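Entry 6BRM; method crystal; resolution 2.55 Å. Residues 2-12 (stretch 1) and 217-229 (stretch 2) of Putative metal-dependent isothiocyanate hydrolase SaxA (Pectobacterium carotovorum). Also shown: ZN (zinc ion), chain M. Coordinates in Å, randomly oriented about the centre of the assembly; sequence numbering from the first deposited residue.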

# COMPACT_ATOMS: atom_id res chain seq x y z
N LYS B 2 -0.90 -23.45 18.23
CA LYS B 2 -1.49 -24.53 17.46
C LYS B 2 -2.32 -23.89 16.34
O LYS B 2 -3.40 -23.36 16.59
CB LYS B 2 -2.36 -25.43 18.35
CG LYS B 2 -1.63 -26.64 18.91
CD LYS B 2 -2.29 -27.20 20.17
CE LYS B 2 -3.65 -27.82 19.90
NZ LYS B 2 -4.38 -28.12 21.16
N LEU B 3 -1.77 -23.92 15.12
CA LEU B 3 -2.48 -23.49 13.92
C LEU B 3 -3.02 -24.74 13.22
O LEU B 3 -2.26 -25.67 12.95
CB LEU B 3 -1.53 -22.74 12.97
CG LEU B 3 -2.10 -21.73 11.96
CD1 LEU B 3 -1.10 -21.49 10.83
CD2 LEU B 3 -3.44 -22.14 11.36
N THR B 4 -4.32 -24.75 12.94
CA THR B 4 -4.96 -25.83 12.19
C THR B 4 -5.45 -25.30 10.85
O THR B 4 -6.22 -24.35 10.80
CB THR B 4 -6.18 -26.41 12.95
OG1 THR B 4 -5.87 -26.57 14.34
CG2 THR B 4 -6.61 -27.76 12.37
N GLN B 5 -4.98 -25.90 9.75
CA GLN B 5 -5.56 -25.66 8.43
C GLN B 5 -6.91 -26.37 8.40
O GLN B 5 -6.98 -27.57 8.71
CB GLN B 5 -4.64 -26.20 7.33
CG GLN B 5 -5.13 -26.02 5.89
CD GLN B 5 -5.24 -24.57 5.45
OE1 GLN B 5 -4.62 -23.67 6.03
NE2 GLN B 5 -6.03 -24.33 4.41
N ILE B 6 -7.97 -25.64 8.06
CA ILE B 6 -9.31 -26.22 7.88
C ILE B 6 -9.53 -26.46 6.39
O ILE B 6 -9.36 -27.59 5.92
CB ILE B 6 -10.41 -25.35 8.53
CG1 ILE B 6 -10.20 -25.24 10.05
CG2 ILE B 6 -11.81 -25.89 8.22
CD1 ILE B 6 -10.50 -26.50 10.85
N ARG B 7 -9.88 -25.41 5.64
CA ARG B 7 -10.00 -25.47 4.17
C ARG B 7 -10.04 -24.05 3.59
O ARG B 7 -10.73 -23.18 4.13
CB ARG B 7 -11.22 -26.29 3.72
CG ARG B 7 -12.58 -25.74 4.17
CD ARG B 7 -13.38 -25.12 3.03
NE ARG B 7 -14.31 -26.08 2.42
CZ ARG B 7 -15.52 -26.39 2.88
NH1 ARG B 7 -16.02 -25.83 3.99
NH2 ARG B 7 -16.27 -27.29 2.23
N ASN B 8 -9.29 -23.83 2.51
CA ASN B 8 -9.05 -22.50 1.93
C ASN B 8 -8.30 -21.62 2.96
O ASN B 8 -7.30 -22.09 3.51
CB ASN B 8 -10.36 -21.88 1.40
CG ASN B 8 -10.13 -20.80 0.34
OD1 ASN B 8 -9.36 -20.99 -0.60
ND2 ASN B 8 -10.80 -19.67 0.50
N ALA B 9 -8.75 -20.39 3.23
CA ALA B 9 -8.12 -19.52 4.22
C ALA B 9 -8.72 -19.70 5.62
O ALA B 9 -8.31 -19.01 6.56
CB ALA B 9 -8.24 -18.06 3.79
N THR B 10 -9.70 -20.60 5.75
CA THR B 10 -10.27 -20.92 7.05
C THR B 10 -9.25 -21.69 7.89
O THR B 10 -8.59 -22.61 7.41
CB THR B 10 -11.56 -21.75 6.90
OG1 THR B 10 -12.42 -21.13 5.93
CG2 THR B 10 -12.31 -21.87 8.22
N LEU B 11 -9.11 -21.26 9.15
CA LEU B 11 -8.18 -21.88 10.08
C LEU B 11 -8.51 -21.49 11.52
O LEU B 11 -9.08 -20.42 11.75
CB LEU B 11 -6.73 -21.50 9.74
CG LEU B 11 -6.40 -20.05 9.35
CD1 LEU B 11 -6.04 -19.21 10.57
CD2 LEU B 11 -5.26 -20.02 8.35
N VAL B 12 -8.19 -22.37 12.46
CA VAL B 12 -8.30 -22.07 13.89
C VAL B 12 -6.90 -21.96 14.49
O VAL B 12 -6.01 -22.75 14.16
CB VAL B 12 -9.20 -23.06 14.68
CG1 VAL B 12 -10.62 -23.01 14.14
CG2 VAL B 12 -8.68 -24.49 14.65
N ILE B 217 7.22 -20.78 6.04
CA ILE B 217 6.01 -20.42 5.30
C ILE B 217 4.96 -21.53 5.42
O ILE B 217 5.23 -22.68 5.08
CB ILE B 217 6.29 -20.16 3.79
CG1 ILE B 217 7.56 -19.32 3.59
CG2 ILE B 217 5.09 -19.49 3.13
CD1 ILE B 217 7.62 -18.02 4.36
N VAL B 218 3.77 -21.17 5.89
CA VAL B 218 2.60 -22.06 5.87
C VAL B 218 1.72 -21.68 4.68
O VAL B 218 1.13 -20.60 4.66
CB VAL B 218 1.79 -21.97 7.18
CG1 VAL B 218 0.53 -22.84 7.11
CG2 VAL B 218 2.66 -22.37 8.37
N ALA B 219 1.65 -22.57 3.69
CA ALA B 219 0.81 -22.37 2.51
C ALA B 219 -0.66 -22.63 2.84
O ALA B 219 -0.97 -23.50 3.65
CB ALA B 219 1.27 -23.27 1.37
N SER B 220 -1.54 -21.86 2.20
CA SER B 220 -2.98 -21.92 2.47
C SER B 220 -3.75 -21.30 1.30
O SER B 220 -3.15 -20.79 0.36
CB SER B 220 -3.31 -21.19 3.78
OG SER B 220 -4.69 -21.25 4.10
N HIS B 221 -5.08 -21.36 1.37
CA HIS B 221 -5.97 -20.77 0.36
C HIS B 221 -5.84 -21.48 -1.01
O HIS B 221 -5.79 -20.82 -2.04
CB HIS B 221 -5.73 -19.25 0.25
CG HIS B 221 -6.87 -18.47 -0.33
ND1 HIS B 221 -7.42 -18.75 -1.57
CD2 HIS B 221 -7.53 -17.38 0.13
CE1 HIS B 221 -8.39 -17.89 -1.82
NE2 HIS B 221 -8.47 -17.04 -0.81
N MET B 222 -5.79 -22.81 -1.00
CA MET B 222 -5.75 -23.59 -2.26
C MET B 222 -6.43 -24.97 -2.17
O MET B 222 -6.55 -25.54 -1.09
CB MET B 222 -4.31 -23.74 -2.76
CG MET B 222 -3.32 -24.33 -1.77
SD MET B 222 -1.62 -24.22 -2.37
CE MET B 222 -0.74 -24.73 -0.90
N GLU B 223 -6.87 -25.47 -3.33
CA GLU B 223 -7.62 -26.74 -3.46
C GLU B 223 -8.93 -26.73 -2.67
O GLU B 223 -9.21 -27.64 -1.88
CB GLU B 223 -6.76 -27.95 -3.07
CG GLU B 223 -5.46 -28.06 -3.85
CD GLU B 223 -4.73 -29.37 -3.61
OE1 GLU B 223 -4.84 -29.93 -2.50
OE2 GLU B 223 -4.05 -29.84 -4.53
N SER B 224 -9.72 -25.68 -2.91
CA SER B 224 -10.97 -25.43 -2.17
C SER B 224 -12.01 -24.73 -3.03
O SER B 224 -13.19 -25.09 -2.98
CB SER B 224 -10.69 -24.60 -0.93
OG SER B 224 -9.70 -25.19 -0.12
N ILE B 225 -11.60 -23.69 -3.77
CA ILE B 225 -12.42 -23.11 -4.83
C ILE B 225 -11.68 -23.28 -6.16
O ILE B 225 -10.45 -23.13 -6.21
CB ILE B 225 -12.82 -21.64 -4.55
CG1 ILE B 225 -11.61 -20.68 -4.65
CG2 ILE B 225 -13.47 -21.53 -3.18
CD1 ILE B 225 -11.93 -19.26 -4.24
N ASN B 226 -12.42 -23.58 -7.23
CA ASN B 226 -11.82 -23.91 -8.54
C ASN B 226 -10.98 -22.81 -9.20
O ASN B 226 -10.14 -23.10 -10.05
CB ASN B 226 -12.90 -24.42 -9.52
CG ASN B 226 -13.90 -23.34 -9.93
OD1 ASN B 226 -14.14 -22.38 -9.20
ND2 ASN B 226 -14.50 -23.52 -11.10
N HIS B 227 -11.20 -21.55 -8.80
CA HIS B 227 -10.50 -20.41 -9.39
C HIS B 227 -9.04 -20.31 -8.96
O HIS B 227 -8.22 -19.71 -9.66
CB HIS B 227 -11.25 -19.11 -9.07
CG HIS B 227 -12.70 -19.15 -9.46
ND1 HIS B 227 -13.13 -19.00 -10.76
CD2 HIS B 227 -13.81 -19.34 -8.71
CE1 HIS B 227 -14.44 -19.09 -10.80
NE2 HIS B 227 -14.88 -19.30 -9.57
N CYS B 228 -8.70 -20.89 -7.81
CA CYS B 228 -7.32 -21.00 -7.34
C CYS B 228 -6.58 -22.09 -8.13
O CYS B 228 -6.82 -23.28 -7.92
CB CYS B 228 -7.28 -21.30 -5.84
SG CYS B 228 -8.13 -20.07 -4.81
N LEU B 229 -5.67 -21.67 -9.01
CA LEU B 229 -5.02 -22.56 -9.99
C LEU B 229 -3.75 -23.29 -9.51
O LEU B 229 -3.21 -24.11 -10.25
CB LEU B 229 -4.68 -21.78 -11.27
CG LEU B 229 -5.85 -21.09 -11.98
CD1 LEU B 229 -5.33 -20.24 -13.13
CD2 LEU B 229 -6.86 -22.11 -12.49
ZN ZN M . -9.87 -15.35 -1.14
O HOH W 1 -11.53 -14.11 -1.88
O HOH W 2 -9.31 -15.35 -3.26

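Asn8 lies at the heart of this contact and has more of its surface covered by the other stretch than any other residue here. It sits in the type II' turn from Arg7 to Thr10, closed by the backbone hydrogen bond from Thr10 N to Arg7 O (3.2 Å). Its phi of 63° and psi of -131° are of a kind most readily taken up by glycine, although asparagine tolerates positive phi better than most residues with a side chain. The turn brings the chain close to the second stretch: the CA atoms of Asn8 and His221 are 3.9 Å apart.

Backbone atoms of the turn take part directly. His221 N gives a weak hydrogen bond to Asn8 O (3.2 Å, 148°), and the same carbonyl oxygen accepts a shorter one from within its own stretch, Gln5 NE2 to Asn8 O at 2.7 Å (147°). A glutamine suits this place because its side chain is long enough to bring an amide to the turn, with NE2 giving its hydrogen bond to Asn8 O and Gln5 OE1 3.1 Å from Ser220 OG. The Asn8 side chain starts sideways, but its end comes nearer. Asn8 OD1 lies over one face of the His221 ring, 3.1 Å from His221 ND1; despite that short distance the angle is too poor for a hydrogen bond. Asn8 ND2 is hydrogen-bonded elsewhere in the structure.

His221 works at both ends. While its backbone meets the turn, its imidazole carries NE2 to the zinc ion at 2.2 Å, with two waters and atoms from elsewhere completing the coordination. Histidine fits the task, since its ring offers a nitrogen lone pair to the metal on a rigid frame. Ala9 CB packs obliquely against the ring, 3.8 Å from His221 CD2.

Ser220 and Ser224 reach Asn8 from different points along the second stretch. Ser220, pointing toward the first stretch, places its OG 2.8 Å from Asn8 O and also near Gln5 OE1; which oxygen receives its proton is left open. A serine brings a hydroxyl to this crowded polar site on a very short side chain. Ser224 also points toward the first stretch, with its OG 3.0 Å from Asn8 N, and the two CB atoms of Asn8 and Ser224 approach to 3.6 Å.

Away from this polar centre, Leu3 CD1 meets Val218 CG1 at 4.3 Å, an apolar contact between two buried strand residues whose side chains point toward each other's stretch.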